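Probable porin (PDB 4FSP) probably acts as a porin, a beta-barrel channel of the OprD family that lets small solutes cross the outer membrane of Pseudomonas aeruginosa. Local coordinates at residues Gln278-Gly283 / Leu322-Asp327. Residues are numbered along the deposited sequence; the frame is centred on the assembly and turned at random.
Sequences QAFGLG and LRYDCD. With C8E ((hydroxyethyloxy)tri(ethyloxy)octane), chain C.
A279 and D325 face each other as an antiparallel hydrogen-bonded pair, A279 N giving its proton to D325 O and D325 N returning one to A279 O at 2.9 Å. Two residues along, G281 and R323 repeat the exchange, with G281 N to R323 O at 2.8 Å. The intervening F280–Y324 pair turns its amides outward, F280 to Y272 and Y324 to T340 of the flanking strands.

On the face of A279 and D325, the R323 side chain runs extended from CG to NE and reaches D325 side-on: NE meets the syn lone pair of OD1 at 2.7 Å, nearly straight at 173°, while NH2 takes OD2. A water lies within reach of D325 OD1 and A279 O, its bond to A279 O weak and its two protons outnumbered by acceptors, so any link between carboxylate and strand is tentative. M339 of strand 336-346 packs against both charged side chains.

The other face is mostly apolar. Y324 CG stands anti to the backbone N (chi1 170°), which leans the ring across toward strand 278-283; there its OH lies 2.4 Å from Q278 OE1, modelled so short that the details of the bond are doubtful, with amide and ring planes almost perpendicular. F280 lies alongside, its CE2 3.6 Å from Y324 CD1 and the planes inclined at 56°. The octyl chain of a C8E detergent passes one face of the Y324 ring, C4 above it near the rim and C5 3.8 Å from CZ, and C6 sits at the edge of the phenylalanine ring. Farther along, L282 and L322 touch methyl to methyl, CD1 to CD1 at 3.5 Å.

Detergent and mainly apolar side chains on one face, with the Y324 hydroxyl and Q278 amide its polar spot, an ion pair on the other: this suits a porin wall, consistent with Y324, F280 and the leucines facing lipid and R323 and D325 the barrel interior.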
ATOM      1  N   GLN A 278      -7.626  12.239 -18.630  1.00 41.00           N
ATOM      2  CA  GLN A 278      -6.210  12.520 -18.434  1.00 47.75           C
ATOM      3  C   GLN A 278      -5.911  13.035 -17.032  1.00 46.01           C
ATOM      4  O   GLN A 278      -6.768  13.639 -16.394  1.00 48.07           O
ATOM      5  CB  GLN A 278      -5.713  13.528 -19.475  1.00 43.27           C
ATOM      6  CG  GLN A 278      -5.654  12.954 -20.881  1.00 48.32           C
ATOM      7  CD  GLN A 278      -5.055  13.928 -21.863  1.00 50.06           C
ATOM      8  OE1 GLN A 278      -3.913  13.771 -22.298  1.00 50.13           O
ATOM      9  NE2 GLN A 278      -5.824  14.949 -22.218  1.00 55.06           N
ATOM     10  N   ALA A 279      -4.684  12.802 -16.570  1.00 42.52           N
ATOM     11  CA  ALA A 279      -4.226  13.341 -15.291  1.00 43.56           C
ATOM     12  C   ALA A 279      -2.759  13.742 -15.356  1.00 39.36           C
ATOM     13  O   ALA A 279      -1.928  13.020 -15.914  1.00 35.06           O
ATOM     14  CB  ALA A 279      -4.456  12.324 -14.153  1.00 38.21           C
ATOM     15  N   PHE A 280      -2.441  14.898 -14.782  1.00 39.35           N
ATOM     16  CA  PHE A 280      -1.060  15.343 -14.716  1.00 34.53           C
ATOM     17  C   PHE A 280      -0.690  15.551 -13.250  1.00 38.84           C
ATOM     18  O   PHE A 280      -1.402  16.218 -12.502  1.00 38.12           O
ATOM     19  CB  PHE A 280      -0.862  16.647 -15.482  1.00 35.08           C
ATOM     20  CG  PHE A 280      -1.338  16.608 -16.908  1.00 37.71           C
ATOM     21  CD1 PHE A 280      -2.661  16.865 -17.221  1.00 38.75           C
ATOM     22  CD2 PHE A 280      -0.454  16.364 -17.939  1.00 38.68           C
ATOM     23  CE1 PHE A 280      -3.097  16.853 -18.529  1.00 40.79           C
ATOM     24  CE2 PHE A 280      -0.886  16.355 -19.256  1.00 40.90           C
ATOM     25  CZ  PHE A 280      -2.209  16.596 -19.546  1.00 40.88           C
ATOM     26  N   GLY A 281       0.435  14.989 -12.845  1.00 34.99           N
ATOM     27  CA  GLY A 281       0.785  14.986 -11.448  1.00 24.68           C
ATOM     28  C   GLY A 281       2.206  15.436 -11.225  1.00 30.94           C
ATOM     29  O   GLY A 281       3.106  15.183 -12.030  1.00 30.38           O
ATOM     30  N   LEU A 282       2.389  16.101 -10.094  1.00 24.39           N
ATOM     31  CA  LEU A 282       3.660  16.633  -9.679  1.00 27.23           C
ATOM     32  C   LEU A 282       3.803  16.142  -8.262  1.00 31.01           C
ATOM     33  O   LEU A 282       2.870  16.290  -7.452  1.00 26.23           O
ATOM     34  CB  LEU A 282       3.597  18.159  -9.698  1.00 30.24           C
ATOM     35  CG  LEU A 282       4.812  18.928  -9.188  1.00 43.32           C
ATOM     36  CD1 LEU A 282       6.009  18.605 -10.045  1.00 52.36           C
ATOM     37  CD2 LEU A 282       4.538  20.426  -9.215  1.00 37.68           C
ATOM     38  N   GLY A 283       4.942  15.528  -7.960  1.00 26.66           N
ATOM     39  CA  GLY A 283       5.175  15.023  -6.618  1.00 20.82           C
ATOM     40  C   GLY A 283       6.497  15.560  -6.123  1.00 29.63           C
ATOM     41  O   GLY A 283       7.410  15.818  -6.927  1.00 29.35           O
ATOM     42  N   LEU A 322       7.199  13.727 -11.993  1.00 25.76           N
ATOM     43  CA  LEU A 322       6.177  14.109 -12.968  1.00 30.76           C
ATOM     44  C   LEU A 322       5.460  12.844 -13.378  1.00 32.03           C
ATOM     45  O   LEU A 322       6.088  11.808 -13.587  1.00 33.50           O
ATOM     46  CB  LEU A 322       6.796  14.719 -14.224  1.00 25.92           C
ATOM     47  CG  LEU A 322       7.070  16.217 -14.319  1.00 43.65           C
ATOM     48  CD1 LEU A 322       6.817  16.916 -13.005  1.00 36.79           C
ATOM     49  CD2 LEU A 322       8.501  16.450 -14.800  1.00 46.03           C
ATOM     50  N   ARG A 323       4.150  12.925 -13.522  1.00 29.68           N
ATOM     51  CA  ARG A 323       3.386  11.737 -13.847  1.00 30.16           C
ATOM     52  C   ARG A 323       2.237  12.080 -14.790  1.00 32.73           C
ATOM     53  O   ARG A 323       1.579  13.106 -14.637  1.00 34.32           O
ATOM     54  CB  ARG A 323       2.858  11.101 -12.558  1.00 30.90           C
ATOM     55  CG  ARG A 323       1.777  10.074 -12.793  1.00 37.05           C
ATOM     56  CD  ARG A 323       1.360   9.345 -11.522  1.00 32.59           C
ATOM     57  NE  ARG A 323       0.215   8.486 -11.806  1.00 38.04           N
ATOM     58  CZ  ARG A 323      -0.077   7.365 -11.152  1.00 36.11           C
ATOM     59  NH1 ARG A 323       0.691   6.953 -10.150  1.00 31.37           N
ATOM     60  NH2 ARG A 323      -1.143   6.658 -11.502  1.00 27.81           N
ATOM     61  N   TYR A 324       2.002  11.218 -15.772  1.00 33.87           N
ATOM     62  CA  TYR A 324       0.878  11.391 -16.665  1.00 29.27           C
ATOM     63  C   TYR A 324       0.055  10.113 -16.731  1.00 36.87           C
ATOM     64  O   TYR A 324       0.607   9.032 -16.949  1.00 42.66           O
ATOM     65  CB  TYR A 324       1.378  11.741 -18.063  1.00 26.47           C
ATOM     66  CG  TYR A 324       0.293  11.713 -19.109  1.00 38.96           C
ATOM     67  CD1 TYR A 324      -0.554  12.797 -19.284  1.00 45.02           C
ATOM     68  CD2 TYR A 324       0.122  10.615 -19.932  1.00 42.88           C
ATOM     69  CE1 TYR A 324      -1.547  12.790 -20.242  1.00 44.66           C
ATOM     70  CE2 TYR A 324      -0.876  10.599 -20.902  1.00 52.00           C
ATOM     71  CZ  TYR A 324      -1.704  11.695 -21.051  1.00 47.71           C
ATOM     72  OH  TYR A 324      -2.703  11.702 -22.002  1.00 43.06           O
ATOM     73  N   ASP A 325      -1.260  10.238 -16.548  1.00 37.84           N
ATOM     74  CA  ASP A 325      -2.177   9.113 -16.744  1.00 41.45           C
ATOM     75  C   ASP A 325      -3.139   9.411 -17.876  1.00 43.08           C
ATOM     76  O   ASP A 325      -3.524  10.565 -18.082  1.00 42.19           O
ATOM     77  CB  ASP A 325      -3.003   8.842 -15.487  1.00 33.85           C
ATOM     78  CG  ASP A 325      -2.158   8.399 -14.321  1.00 33.81           C
ATOM     79  OD1 ASP A 325      -1.544   9.267 -13.650  1.00 35.98           O
ATOM     80  OD2 ASP A 325      -2.112   7.179 -14.071  1.00 40.65           O
ATOM     81  N   CYS A 326      -3.532   8.365 -18.597  1.00 45.47           N
ATOM     82  CA  CYS A 326      -4.558   8.482 -19.626  1.00 46.74           C
ATOM     83  C   CYS A 326      -5.490   7.279 -19.643  1.00 47.02           C
ATOM     84  O   CYS A 326      -5.037   6.134 -19.696  1.00 46.02           O
ATOM     85  CB  CYS A 326      -3.931   8.665 -21.009  1.00 56.48           C
ATOM     86  SG  CYS A 326      -5.153   8.880 -22.323  1.00 62.79           S
ATOM     87  N   ASP A 327      -6.793   7.552 -19.580  1.00 52.13           N
ATOM     88  CA  ASP A 327      -7.827   6.535 -19.742  1.00 52.53           C
ATOM     89  C   ASP A 327      -8.359   6.678 -21.159  1.00 61.65           C
ATOM     90  O   ASP A 327      -8.813   7.754 -21.550  1.00 70.14           O
ATOM     91  CB  ASP A 327      -8.963   6.770 -18.742  1.00 62.01           C
ATOM     92  CG  ASP A 327      -9.969   5.620 -18.701  1.00 64.84           C
ATOM     93  OD1 ASP A 327      -9.989   4.792 -19.631  1.00 69.15           O
ATOM     94  OD2 ASP A 327     -10.750   5.544 -17.729  1.00 68.67           O
TER
HETATM   95  C1  C8E C 402       3.936  11.378 -22.096  1.00 50.76           C
HETATM   96  C2  C8E C 402       3.207  12.718 -22.043  1.00 52.30           C
HETATM   97  C3  C8E C 402       1.921  12.672 -22.864  1.00 51.33           C
HETATM   98  C4  C8E C 402       1.101  13.954 -22.726  1.00 51.18           C
HETATM   99  C5  C8E C 402      -0.121  13.963 -23.647  1.00 49.45           C
HETATM  100  C6  C8E C 402      -1.038  15.115 -23.260  1.00 53.49           C
HETATM  101  C7  C8E C 402      -2.172  15.402 -24.240  1.00 59.39           C
HETATM  102  C8  C8E C 402      -2.937  16.612 -23.707  1.00 66.89           C
HETATM  103  O9  C8E C 402      -3.714  17.275 -24.683  1.00 75.65           O
HETATM  104  C10 C8E C 402      -5.095  17.086 -24.473  1.00 79.79           C
HETATM  105  C11 C8E C 402      -5.696  18.298 -23.763  1.00 78.14           C
HETATM  106  O12 C8E C 402      -6.867  17.897 -23.080  1.00 70.82           O
HETATM  107  O   HOH W   1      -0.949  11.965 -13.363  1.00 41.52           O